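Local coordinates for protein Bug27 (PDB 2QPQ) that probably binds a small solute in the bacterial periplasm, as a Venus-flytrap receptor protein of the Bug family, at residues N7-I12 and L37-V42; V14-G19 and M70-F75; V107-S112 and L173-G178; Q142-E147 and A291-I296. All coordinates share one frame; numbering follows the deposited sequence.

Interaction 1 of 4, residues N7-I12 and L37-V42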
loop_
_atom_site.group_PDB
_atom_site.type_symbol
_atom_site.label_atom_id
_atom_site.label_comp_id
_atom_site.label_asym_id
_atom_site.label_seq_id
_atom_site.Cartn_x
_atom_site.Cartn_y
_atom_site.Cartn_z
ATOM N N ASN A 7 -19.684 8.875 21.126
ATOM C CA ASN A 7 -19.912 9.031 22.601
ATOM C C ASN A 7 -19.029 8.176 23.553
ATOM O O ASN A 7 -19.191 8.194 24.799
ATOM C CB ASN A 7 -21.404 8.823 22.939
ATOM C CG ASN A 7 -21.904 7.399 22.655
ATOM O OD1 ASN A 7 -21.147 6.420 22.661
ATOM N ND2 ASN A 7 -23.214 7.280 22.438
ATOM N N LYS A 8 -18.143 7.386 22.953
ATOM C CA LYS A 8 -17.079 6.698 23.648
ATOM C C LYS A 8 -15.906 6.771 22.653
ATOM O O LYS A 8 -16.080 7.280 21.522
ATOM C CB LYS A 8 -17.476 5.240 23.973
ATOM C CG LYS A 8 -17.724 4.376 22.744
ATOM C CD LYS A 8 -18.315 3.021 23.089
ATOM C CE LYS A 8 -18.287 2.119 21.873
ATOM N NZ LYS A 8 -19.158 0.917 22.056
ATOM N N PRO A 9 -14.702 6.312 23.076
ATOM C CA PRO A 9 -13.565 6.312 22.156
ATOM C C PRO A 9 -13.893 5.541 20.873
ATOM O O PRO A 9 -14.703 4.622 20.906
ATOM C CB PRO A 9 -12.482 5.567 22.934
ATOM C CG PRO A 9 -12.825 5.793 24.390
ATOM C CD PRO A 9 -14.335 5.821 24.422
ATOM N N LEU A 10 -13.293 5.955 19.763
ATOM C CA LEU A 10 -13.187 5.104 18.583
ATOM C C LEU A 10 -12.021 4.136 18.798
ATOM O O LEU A 10 -11.108 4.386 19.586
ATOM C CB LEU A 10 -12.984 5.928 17.303
ATOM C CG LEU A 10 -14.108 6.667 16.574
ATOM C CD1 LEU A 10 -15.211 7.230 17.426
ATOM C CD2 LEU A 10 -13.470 7.741 15.688
ATOM N N ASP A 11 -12.085 3.003 18.123
ATOM C CA ASP A 11 -11.040 1.998 18.206
ATOM C C ASP A 11 -10.612 1.776 16.761
ATOM O O ASP A 11 -11.382 1.286 15.965
ATOM C CB ASP A 11 -11.634 0.728 18.799
ATOM C CG ASP A 11 -10.600 -0.373 19.004
ATOM O OD1 ASP A 11 -9.366 -0.066 19.015
ATOM O OD2 ASP A 11 -11.022 -1.541 19.185
ATOM N N ILE A 12 -9.412 2.219 16.413
ATOM C CA ILE A 12 -8.938 2.150 15.040
ATOM C C ILE A 12 -7.924 1.015 15.044
ATOM O O ILE A 12 -6.906 1.086 15.748
ATOM C CB ILE A 12 -8.279 3.481 14.598
ATOM C CG1 ILE A 12 -9.307 4.626 14.570
ATOM C CG2 ILE A 12 -7.588 3.359 13.229
ATOM C CD1 ILE A 12 -8.635 5.991 14.326
ATOM N N LEU A 37 -14.189 16.305 17.695
ATOM C CA LEU A 37 -15.214 15.350 18.216
ATOM C C LEU A 37 -15.055 14.683 19.628
ATOM O O LEU A 37 -15.919 13.937 20.044
ATOM C CB LEU A 37 -15.704 14.357 17.120
ATOM C CG LEU A 37 -14.969 14.083 15.787
ATOM C CD1 LEU A 37 -15.461 12.808 15.115
ATOM C CD2 LEU A 37 -15.123 15.255 14.812
ATOM N N GLY A 38 -13.979 14.962 20.357
ATOM C CA GLY A 38 -13.992 14.879 21.830
ATOM C C GLY A 38 -13.890 13.566 22.597
ATOM O O GLY A 38 -14.220 13.508 23.802
ATOM N N GLN A 39 -13.424 12.518 21.918
ATOM C CA GLN A 39 -13.165 11.215 22.532
ATOM C C GLN A 39 -11.884 10.683 21.887
ATOM O O GLN A 39 -11.558 11.063 20.761
ATOM C CB GLN A 39 -14.334 10.255 22.292
ATOM C CG GLN A 39 -15.656 10.622 23.021
ATOM C CD GLN A 39 -15.724 10.088 24.451
ATOM O OE1 GLN A 39 -14.997 9.164 24.809
ATOM N NE2 GLN A 39 -16.608 10.664 25.268
ATOM N N THR A 40 -11.157 9.842 22.621
ATOM C CA THR A 40 -9.901 9.278 22.159
ATOM C C THR A 40 -10.199 8.341 21.009
ATOM O O THR A 40 -11.045 7.444 21.137
ATOM C CB THR A 40 -9.212 8.428 23.255
ATOM O OG1 THR A 40 -9.217 9.128 24.510
ATOM C CG2 THR A 40 -7.767 8.081 22.856
ATOM N N ALA A 41 -9.548 8.569 19.877
ATOM C CA ALA A 41 -9.487 7.573 18.840
ATOM C C ALA A 41 -8.299 6.712 19.206
ATOM O O ALA A 41 -7.149 7.051 18.862
ATOM C CB ALA A 41 -9.266 8.250 17.503
ATOM N N VAL A 42 -8.545 5.635 19.939
ATOM C CA VAL A 42 -7.478 4.708 20.302
ATOM C C VAL A 42 -6.999 3.978 19.043
ATOM O O VAL A 42 -7.787 3.346 18.338
ATOM C CB VAL A 42 -7.934 3.668 21.342
ATOM C CG1 VAL A 42 -6.787 2.631 21.635
ATOM C CG2 VAL A 42 -8.488 4.350 22.635
#

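Interaction 2 of 4, residues V14-G19 and M70-F75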
loop_
_atom_site.group_PDB
_atom_site.type_symbol
_atom_site.label_atom_id
_atom_site.label_comp_id
_atom_site.label_asym_id
_atom_site.label_seq_id
_atom_site.Cartn_x
_atom_site.Cartn_y
_atom_site.Cartn_z
ATOM N N VAL A 14 -5.193 -1.104 13.272
ATOM C CA VAL A 14 -4.261 -0.987 12.155
ATOM C C VAL A 14 -3.766 -2.378 11.728
ATOM O O VAL A 14 -3.342 -3.146 12.569
ATOM C CB VAL A 14 -3.056 -0.078 12.507
ATOM C CG1 VAL A 14 -2.289 0.243 11.249
ATOM C CG2 VAL A 14 -3.523 1.208 13.189
ATOM N N THR A 15 -3.799 -2.647 10.423
ATOM C CA THR A 15 -3.534 -3.981 9.856
ATOM C C THR A 15 -2.049 -4.205 9.662
ATOM O O THR A 15 -1.631 -5.294 9.316
ATOM C CB THR A 15 -4.192 -4.134 8.461
ATOM O OG1 THR A 15 -3.868 -2.987 7.649
ATOM C CG2 THR A 15 -5.718 -4.314 8.585
ATOM N N PHE A 16 -1.252 -3.173 9.891
ATOM C CA PHE A 16 0.211 -3.275 9.726
ATOM C C PHE A 16 0.929 -2.734 10.942
ATOM O O PHE A 16 0.351 -1.969 11.727
ATOM C CB PHE A 16 0.658 -2.640 8.386
ATOM C CG PHE A 16 0.470 -3.576 7.219
ATOM C CD1 PHE A 16 -0.802 -3.763 6.656
ATOM C CD2 PHE A 16 1.519 -4.366 6.766
ATOM C CE1 PHE A 16 -1.009 -4.690 5.632
ATOM C CE2 PHE A 16 1.326 -5.292 5.748
ATOM C CZ PHE A 16 0.059 -5.452 5.179
ATOM N N PRO A 17 2.196 -3.146 11.127
ATOM C CA PRO A 17 2.829 -2.727 12.351
ATOM C C PRO A 17 3.378 -1.286 12.333
ATOM O O PRO A 17 3.483 -0.673 11.268
ATOM C CB PRO A 17 3.950 -3.776 12.536
ATOM C CG PRO A 17 4.234 -4.318 11.245
ATOM C CD PRO A 17 3.072 -4.016 10.307
ATOM N N PRO A 18 3.743 -0.749 13.516
ATOM C CA PRO A 18 4.439 0.549 13.507
ATOM C C PRO A 18 5.662 0.568 12.603
ATOM O O PRO A 18 6.327 -0.463 12.432
ATOM C CB PRO A 18 4.854 0.719 14.957
ATOM C CG PRO A 18 3.756 -0.001 15.696
ATOM C CD PRO A 18 3.573 -1.257 14.891
ATOM N N GLY A 19 5.914 1.721 11.992
ATOM C CA GLY A 19 7.109 1.922 11.164
ATOM C C GLY A 19 6.752 2.069 9.711
ATOM O O GLY A 19 7.574 2.504 8.910
ATOM N N MET A 70 -7.876 0.263 9.755
ATOM C CA MET A 70 -6.963 1.011 8.880
ATOM C C MET A 70 -6.282 0.034 7.924
ATOM O O MET A 70 -5.605 -0.880 8.373
ATOM C CB MET A 70 -5.887 1.772 9.678
ATOM C CG MET A 70 -5.044 2.628 8.695
ATOM S SD MET A 70 -5.817 4.272 8.462
ATOM C CE MET A 70 -4.952 4.847 7.023
ATOM N N VAL A 71 -6.486 0.230 6.632
ATOM C CA VAL A 71 -6.037 -0.699 5.585
ATOM C C VAL A 71 -5.121 -0.026 4.569
ATOM O O VAL A 71 -5.154 1.200 4.354
ATOM C CB VAL A 71 -7.261 -1.391 4.817
ATOM C CG1 VAL A 71 -8.074 -2.272 5.784
ATOM C CG2 VAL A 71 -8.238 -0.324 4.118
ATOM N N ASN A 72 -4.353 -0.855 3.885
ATOM C CA ASN A 72 -3.799 -0.440 2.621
ATOM C C ASN A 72 -4.175 -1.477 1.558
ATOM O O ASN A 72 -4.919 -2.420 1.842
ATOM C CB ASN A 72 -2.285 -0.214 2.724
ATOM C CG ASN A 72 -1.535 -1.459 3.160
ATOM O OD1 ASN A 72 -0.949 -1.497 4.244
ATOM N ND2 ASN A 72 -1.531 -2.458 2.328
ATOM N N SER A 73 -3.692 -1.283 0.340
ATOM C CA SER A 73 -3.961 -2.201 -0.784
ATOM C C SER A 73 -3.783 -3.691 -0.483
ATOM O O SER A 73 -4.492 -4.512 -1.059
ATOM C CB SER A 73 -3.126 -1.794 -2.000
ATOM O OG SER A 73 -3.619 -0.574 -2.484
ATOM N N SER A 74 -2.873 -4.025 0.433
ATOM C CA SER A 74 -2.714 -5.392 0.936
ATOM C C SER A 74 -4.058 -6.038 1.246
ATOM O O SER A 74 -4.262 -7.210 0.968
ATOM C CB SER A 74 -1.857 -5.409 2.214
ATOM O OG SER A 74 -0.493 -5.014 1.975
ATOM N N PHE A 75 -4.981 -5.271 1.830
ATOM C CA PHE A 75 -6.331 -5.780 2.107
ATOM C C PHE A 75 -6.966 -6.373 0.833
ATOM O O PHE A 75 -7.675 -7.401 0.880
ATOM C CB PHE A 75 -7.212 -4.659 2.708
ATOM C CG PHE A 75 -8.641 -5.081 2.986
ATOM C CD1 PHE A 75 -9.001 -5.563 4.251
ATOM C CD2 PHE A 75 -9.617 -5.031 1.973
ATOM C CE1 PHE A 75 -10.358 -5.955 4.533
ATOM C CE2 PHE A 75 -10.969 -5.465 2.235
ATOM C CZ PHE A 75 -11.313 -5.881 3.553
HETATM O O HOH W 1 -4.308 -3.494 4.921
#

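Interaction 3 of 4, residues V107-S112 and L173-G178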
loop_
_atom_site.group_PDB
_atom_site.type_symbol
_atom_site.label_atom_id
_atom_site.label_comp_id
_atom_site.label_asym_id
_atom_site.label_seq_id
_atom_site.Cartn_x
_atom_site.Cartn_y
_atom_site.Cartn_z
ATOM N N VAL A 107 14.042 0.420 -7.166
ATOM C CA VAL A 107 15.310 1.058 -6.776
ATOM C C VAL A 107 16.497 0.083 -6.884
ATOM O O VAL A 107 16.384 -1.156 -6.676
ATOM C CB VAL A 107 15.242 1.744 -5.358
ATOM C CG1 VAL A 107 14.205 2.843 -5.358
ATOM C CG2 VAL A 107 14.868 0.727 -4.219
ATOM N N VAL A 108 17.630 0.669 -7.233
ATOM C CA VAL A 108 18.890 -0.058 -7.379
ATOM C C VAL A 108 19.973 0.710 -6.594
ATOM O O VAL A 108 19.814 1.904 -6.326
ATOM C CB VAL A 108 19.304 -0.285 -8.906
ATOM C CG1 VAL A 108 18.290 -1.146 -9.635
ATOM C CG2 VAL A 108 19.582 1.074 -9.685
ATOM N N PRO A 109 21.045 0.012 -6.182
ATOM C CA PRO A 109 22.144 0.660 -5.486
ATOM C C PRO A 109 22.767 1.753 -6.345
ATOM O O PRO A 109 22.752 1.662 -7.588
ATOM C CB PRO A 109 23.174 -0.468 -5.341
ATOM C CG PRO A 109 22.465 -1.706 -5.538
ATOM C CD PRO A 109 21.286 -1.425 -6.372
ATOM N N ALA A 110 23.292 2.770 -5.683
ATOM C CA ALA A 110 24.230 3.725 -6.310
ATOM C C ALA A 110 25.271 2.940 -7.093
ATOM O O ALA A 110 25.829 1.947 -6.596
ATOM C CB ALA A 110 24.909 4.590 -5.246
ATOM N N GLY A 111 25.467 3.356 -8.345
ATOM C CA GLY A 111 26.429 2.727 -9.235
ATOM C C GLY A 111 26.025 1.399 -9.848
ATOM O O GLY A 111 26.869 0.697 -10.425
ATOM N N SER A 112 24.741 1.040 -9.733
ATOM C CA SER A 112 24.223 -0.183 -10.373
ATOM C C SER A 112 24.369 -0.169 -11.903
ATOM O O SER A 112 24.221 0.881 -12.528
ATOM C CB SER A 112 22.733 -0.297 -10.065
ATOM O OG SER A 112 22.122 -1.269 -10.872
ATOM N N LEU A 173 20.665 -0.895 -0.343
ATOM C CA LEU A 173 21.665 0.067 0.102
ATOM C C LEU A 173 23.071 -0.493 0.215
ATOM O O LEU A 173 24.028 0.222 -0.100
ATOM C CB LEU A 173 21.267 0.754 1.407
ATOM C CG LEU A 173 20.158 1.808 1.341
ATOM C CD1 LEU A 173 19.679 2.126 2.758
ATOM C CD2 LEU A 173 20.615 3.085 0.593
ATOM N N GLY A 174 23.192 -1.753 0.646
ATOM C CA GLY A 174 24.492 -2.412 0.797
ATOM C C GLY A 174 24.879 -3.267 -0.404
ATOM O O GLY A 174 25.896 -3.966 -0.346
ATOM N N SER A 175 24.095 -3.208 -1.487
ATOM C CA SER A 175 24.293 -4.082 -2.671
ATOM C C SER A 175 24.226 -5.599 -2.438
ATOM O O SER A 175 24.677 -6.415 -3.288
ATOM C CB SER A 175 25.604 -3.719 -3.375
ATOM O OG SER A 175 25.515 -2.359 -3.775
ATOM N N GLN A 176 23.620 -5.985 -1.319
ATOM C CA GLN A 176 23.434 -7.394 -1.044
ATOM C C GLN A 176 22.346 -7.923 -1.950
ATOM O O GLN A 176 22.267 -9.107 -2.186
ATOM C CB GLN A 176 23.059 -7.659 0.419
ATOM C CG GLN A 176 23.640 -6.688 1.450
ATOM C CD GLN A 176 25.111 -6.859 1.650
ATOM O OE1 GLN A 176 25.749 -6.024 2.320
ATOM N NE2 GLN A 176 25.689 -7.934 1.064
ATOM N N ILE A 177 21.492 -7.031 -2.450
ATOM C CA ILE A 177 20.568 -7.382 -3.514
ATOM C C ILE A 177 20.634 -6.227 -4.548
ATOM O O ILE A 177 20.853 -5.056 -4.179
ATOM C CB ILE A 177 19.098 -7.672 -2.980
ATOM C CG1 ILE A 177 18.306 -8.480 -4.004
ATOM C CG2 ILE A 177 18.374 -6.345 -2.546
ATOM C CD1 ILE A 177 17.048 -9.216 -3.450
ATOM N N GLY A 178 20.466 -6.569 -5.821
ATOM C CA GLY A 178 20.637 -5.595 -6.906
ATOM C C GLY A 178 19.444 -4.702 -7.202
ATOM O O GLY A 178 19.555 -3.707 -7.958
HETATM O O HOH W 2 26.132 -1.506 -6.945
HETATM O O HOH W 3 21.874 -3.446 -9.235
#

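Interaction 4 of 4, residues Q142-E147 and A291-I296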
loop_
_atom_site.group_PDB
_atom_site.type_symbol
_atom_site.label_atom_id
_atom_site.label_comp_id
_atom_site.label_asym_id
_atom_site.label_seq_id
_atom_site.Cartn_x
_atom_site.Cartn_y
_atom_site.Cartn_z
ATOM N N GLN A 142 3.979 -4.373 -3.160
ATOM C CA GLN A 142 5.353 -4.203 -3.716
ATOM C C GLN A 142 5.770 -5.499 -4.401
ATOM O O GLN A 142 6.208 -5.507 -5.558
ATOM C CB GLN A 142 6.342 -3.799 -2.598
ATOM C CG GLN A 142 6.130 -2.351 -2.160
ATOM C CD GLN A 142 4.819 -2.150 -1.389
ATOM O OE1 GLN A 142 4.457 -2.978 -0.585
ATOM N NE2 GLN A 142 4.087 -1.046 -1.675
ATOM N N HIS A 143 5.576 -6.610 -3.700
ATOM C CA HIS A 143 5.719 -7.933 -4.334
ATOM C C HIS A 143 4.888 -8.010 -5.626
ATOM O O HIS A 143 5.401 -8.345 -6.689
ATOM C CB HIS A 143 5.314 -9.013 -3.329
ATOM C CG HIS A 143 5.314 -10.406 -3.878
ATOM N ND1 HIS A 143 4.762 -11.476 -3.195
ATOM C CD2 HIS A 143 5.786 -10.906 -5.040
ATOM C CE1 HIS A 143 4.904 -12.571 -3.916
ATOM N NE2 HIS A 143 5.530 -12.252 -5.038
ATOM N N LEU A 144 3.606 -7.677 -5.551
ATOM C CA LEU A 144 2.769 -7.767 -6.740
ATOM C C LEU A 144 3.178 -6.805 -7.878
ATOM O O LEU A 144 3.004 -7.145 -9.044
ATOM C CB LEU A 144 1.292 -7.584 -6.378
ATOM C CG LEU A 144 0.615 -8.680 -5.533
ATOM C CD1 LEU A 144 -0.908 -8.572 -5.674
ATOM C CD2 LEU A 144 1.105 -10.077 -5.827
ATOM N N ALA A 145 3.734 -5.633 -7.544
ATOM C CA ALA A 145 4.251 -4.723 -8.569
ATOM C C ALA A 145 5.339 -5.416 -9.421
ATOM O O ALA A 145 5.332 -5.311 -10.666
ATOM C CB ALA A 145 4.749 -3.398 -7.976
ATOM N N GLY A 146 6.206 -6.189 -8.780
ATOM C CA GLY A 146 7.297 -6.909 -9.523
ATOM C C GLY A 146 6.702 -8.056 -10.331
ATOM O O GLY A 146 7.111 -8.327 -11.468
ATOM N N GLU A 147 5.746 -8.771 -9.748
ATOM C CA GLU A 147 5.095 -9.844 -10.489
ATOM C C GLU A 147 4.260 -9.309 -11.662
ATOM O O GLU A 147 4.225 -9.907 -12.725
ATOM C CB GLU A 147 4.273 -10.713 -9.539
ATOM C CG GLU A 147 5.189 -11.573 -8.607
ATOM C CD GLU A 147 6.177 -12.419 -9.406
ATOM O OE1 GLU A 147 5.703 -13.138 -10.300
ATOM O OE2 GLU A 147 7.427 -12.373 -9.161
ATOM N N ALA A 291 -6.968 -11.901 -9.876
ATOM C CA ALA A 291 -6.649 -12.352 -11.235
ATOM C C ALA A 291 -5.124 -12.526 -11.443
ATOM O O ALA A 291 -4.647 -13.552 -11.974
ATOM C CB ALA A 291 -7.223 -11.374 -12.243
ATOM N N LEU A 292 -4.368 -11.521 -11.026
ATOM C CA LEU A 292 -2.915 -11.556 -11.077
ATOM C C LEU A 292 -2.322 -12.695 -10.260
ATOM O O LEU A 292 -1.475 -13.426 -10.757
ATOM C CB LEU A 292 -2.327 -10.217 -10.589
ATOM C CG LEU A 292 -0.788 -10.116 -10.548
ATOM C CD1 LEU A 292 -0.164 -10.335 -11.947
ATOM C CD2 LEU A 292 -0.395 -8.768 -9.941
ATOM N N THR A 293 -2.724 -12.834 -9.001
ATOM C CA THR A 293 -2.139 -13.876 -8.150
ATOM C C THR A 293 -2.611 -15.299 -8.557
ATOM O O THR A 293 -1.912 -16.288 -8.300
ATOM C CB THR A 293 -2.377 -13.617 -6.645
ATOM O OG1 THR A 293 -3.781 -13.570 -6.376
ATOM C CG2 THR A 293 -1.746 -12.324 -6.222
ATOM N N LYS A 294 -3.771 -15.388 -9.199
ATOM C CA LYS A 294 -4.182 -16.641 -9.858
ATOM C C LYS A 294 -3.246 -16.981 -11.044
ATOM O O LYS A 294 -2.743 -18.102 -11.105
ATOM C CB LYS A 294 -5.657 -16.623 -10.263
ATOM C CG LYS A 294 -6.320 -18.001 -10.415
ATOM C CD LYS A 294 -7.771 -17.841 -10.899
ATOM C CE LYS A 294 -8.155 -18.828 -11.991
ATOM N NZ LYS A 294 -9.675 -18.818 -12.138
ATOM N N GLN A 295 -2.965 -16.021 -11.925
ATOM C CA GLN A 295 -1.992 -16.220 -13.030
ATOM C C GLN A 295 -0.654 -16.788 -12.543
ATOM O O GLN A 295 -0.147 -17.781 -13.083
ATOM C CB GLN A 295 -1.655 -14.915 -13.734
ATOM C CG GLN A 295 -2.739 -14.252 -14.535
ATOM C CD GLN A 295 -2.255 -12.928 -15.154
ATOM O OE1 GLN A 295 -1.396 -12.931 -16.046
ATOM N NE2 GLN A 295 -2.797 -11.802 -14.676
ATOM N N ILE A 296 -0.073 -16.136 -11.535
ATOM C CA ILE A 296 1.266 -16.482 -11.066
ATOM C C ILE A 296 1.245 -17.614 -10.021
ATOM O O ILE A 296 2.288 -18.078 -9.591
ATOM C CB ILE A 296 2.037 -15.221 -10.485
ATOM C CG1 ILE A 296 1.379 -14.733 -9.202
ATOM C CG2 ILE A 296 2.124 -14.084 -11.515
ATOM C CD1 ILE A 296 2.177 -13.672 -8.470
#

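Interaction 1 of 4, residues N7-I12 and L37-V42
Leu10 meets Ala41, and Asp11 meets Val42, where strands 10-14 and 41-45 run side by side in parallel. Leu10 uses both of its backbone polar groups across the contact. Its N gives a weak bond to Thr40 O at 3.0 Å, with an angle of only 120° at the hydrogen. Its O accepts from Val42 N at 2.9 Å, and that donor sits 34° from the carbonyl plane. Further on the geometry improves. Ile12 N reaches Val42 O at 2.8 Å, and the bond is nearly straight at 178°. Thr40 O also takes a weak bond from Val42 N of its own segment. The outward backbone groups of Asp11 pair with Tyr66 and Leu68, and Ala41 N is held by Thr34 OG1.

Before the first bridge the backbones stay as close, but Pro9 N has no hydrogen to give. The bent side chain of Gln39 lies over the peptide between Lys8 and Pro9 instead, and Gln39 OE1 comes within 3.3 Å of Lys8 C. This is contact without a bond.

Asp11 OD2 forms a salt bridge with Arg61 outside the two segments, while OD1 stays on the side of Val42, close to Glu44 OE2, a pair of like charges.

The apolar touches are few. Ile12 CD1 lies 3.9 Å from Ala41 CB, and Pro9 CB lies 4.2 Å from Val42 CG2. Leu10 and Ile12 also pack on helix 21-35, which links the two strands as a beta-alpha-beta unit. The chemistry implies that backbone bonds set the register here, and that they become straighter from Leu10 to Ile12.

Interaction 2 of 4, residues V14-G19 and M70-F75
Thr15 grips the carbonyl of Met70 with two donors. Thr15 OG1 gives a bond of 2.8 Å to Met70 O, in the carbonyl plane and on a lone pair. Thr15 N gives a longer one, 3.3 Å to Met70 O, close to the C=O direction. The hydroxyl can do this because chi1 (49°) puts OG1 between the backbone N and the carbonyl carbon. Thr15 OG1 also accepts from a water at 2.8 Å. The same water takes the hydrogen of Asn72 N, so it ties the loop after strand 10-14 to the end of strand 67-72.

Met70 has the most surface covered. Its CB lies 4.2 Å from Val14 CG1, on the same face of the sheet, where strands 10-14 and 67-72 pair in parallel, and the rest of its chain bends away.

Phe16 reaches across to Ser74 of helix 74-81. Its CZ lies 3.3 Å from Ser74 OG, and Ser74 CB is close as well. The bridging water lies at the ring edge, in the ring plane. The side chain of Asn72 crosses that of Phe16 at about a right angle. A citrate, probably from crystallisation, lies near Asn72 and may mark a pocket.

Val14 and Met70 both pack on Ala26 of helix 21-35. Met70 and Val71 also touch strand 227-235, which pairs with strand 67-72. Ser74 meets Pro141 at the start of helix 141-153.

Interaction 3 of 4, residues V107-S112 and L173-G178
The ring of Pro109 is the nearest thing to a flat group here, and it meets Ser175 and Gly178 through its rim atoms CB, CG and CD. At one end of the rim, Pro109 CB lies 3.4 Å from Ser175 OG. At the other, Pro109 CD lies 3.3 Å from Gly178 O. Pro109 CG lies between these, near Ser175 OG, with Ile177 O a little farther off. Val172 of helix 165-173 also touches the ring.

Val108 adds a second contact to the same carbonyl. Its CG1, anti to its own carbonyl carbon (chi1 -63°), approaches Gly178 O at 3.3 Å. These are carbon-to-oxygen touches, and the polar link is made by water. One water gives a hydrogen to Gly178 O at 2.7 Å and also bonds Ser112 OG at 2.7 Å. Ser112 OG in turn holds Tyr114 N. A second water joins Ala110 O and Ser175 OG only weakly.

Ser112 is brought back toward Pro109 by a type II beta turn, closed by Ser112 N to Pro109 O at 3.0 Å. On the other side, the chain leaves helix 165-173 at Gly174 and bends toward strand 180-183. That helix connects strand 158-161 to strand 180-183, which flank strand 132-135 in parallel. The contact sets the loop after this helix against the end of strand 93-109, which runs antiparallel to strand 180-183, in the alpha/beta architecture of a periplasmic binding protein.

Interaction 4 of 4, residues Q142-E147 and A291-I296
Leu144 and Glu147 face Leu292, Thr293 and Ile296 across two helices whose short segments cross at 62°, with their axes 10.9 Å apart at closest. Leu144 carries one end of the contact. Its CD2 reaches Thr293 CG2 at 3.7 Å, the two side chains crossing at a slant. Leu144 CB lies 4.1 Å from Leu292 CD2, and that methyl also comes within 3.9 Å of Leu144 O. Thr293 turns its methyl toward Leu144, while its hydroxyl OG1 bonds back to Phe289 O in its own helix.

This is helix-on-helix packing in the alpha/beta fold of the Venus-flytrap binding proteins. Helix 275-296, near the C-terminus, lies against helix 141-153, and helix 74-81 also joins in: Val77 touches Leu144 and Val81 touches Thr293.

One turn on, Glu147 uses its aliphatic part. Its CG lies 3.7 Å from Ile296 CD1, with CB almost as close. The chain then bends at chi2 (-55°), which turns CD aside. The carboxylate oxygen OE2 bonds Tyr133 OH, which also bonds His143 O. Val151, farther along helix 141-153, touches both Leu292 and Ile296.

Overall arrangement
Interactions 1 and 2 come first along the chain, and their segments alternate. Both use the sheet in which strand 10-14 lies between strands 41-45 and 67-72. Their centres are 19 Å apart, and they touch where Ile12 CG2 packs on Met70 CB. Interactions 3 and 4 follow, and their segments alternate too, with centres 23 Å apart. Interaction 1 lies across the chain's centre from both. Its centre is 44 Å from that of interaction 3. Interaction 2 lies nearest the middle, 8 Å from the chain's centre, and its atoms come within about 6 Å of interaction 4. Strand 93-109 extends the shared sheet to interaction 3, consistent with a two-lobed binding protein.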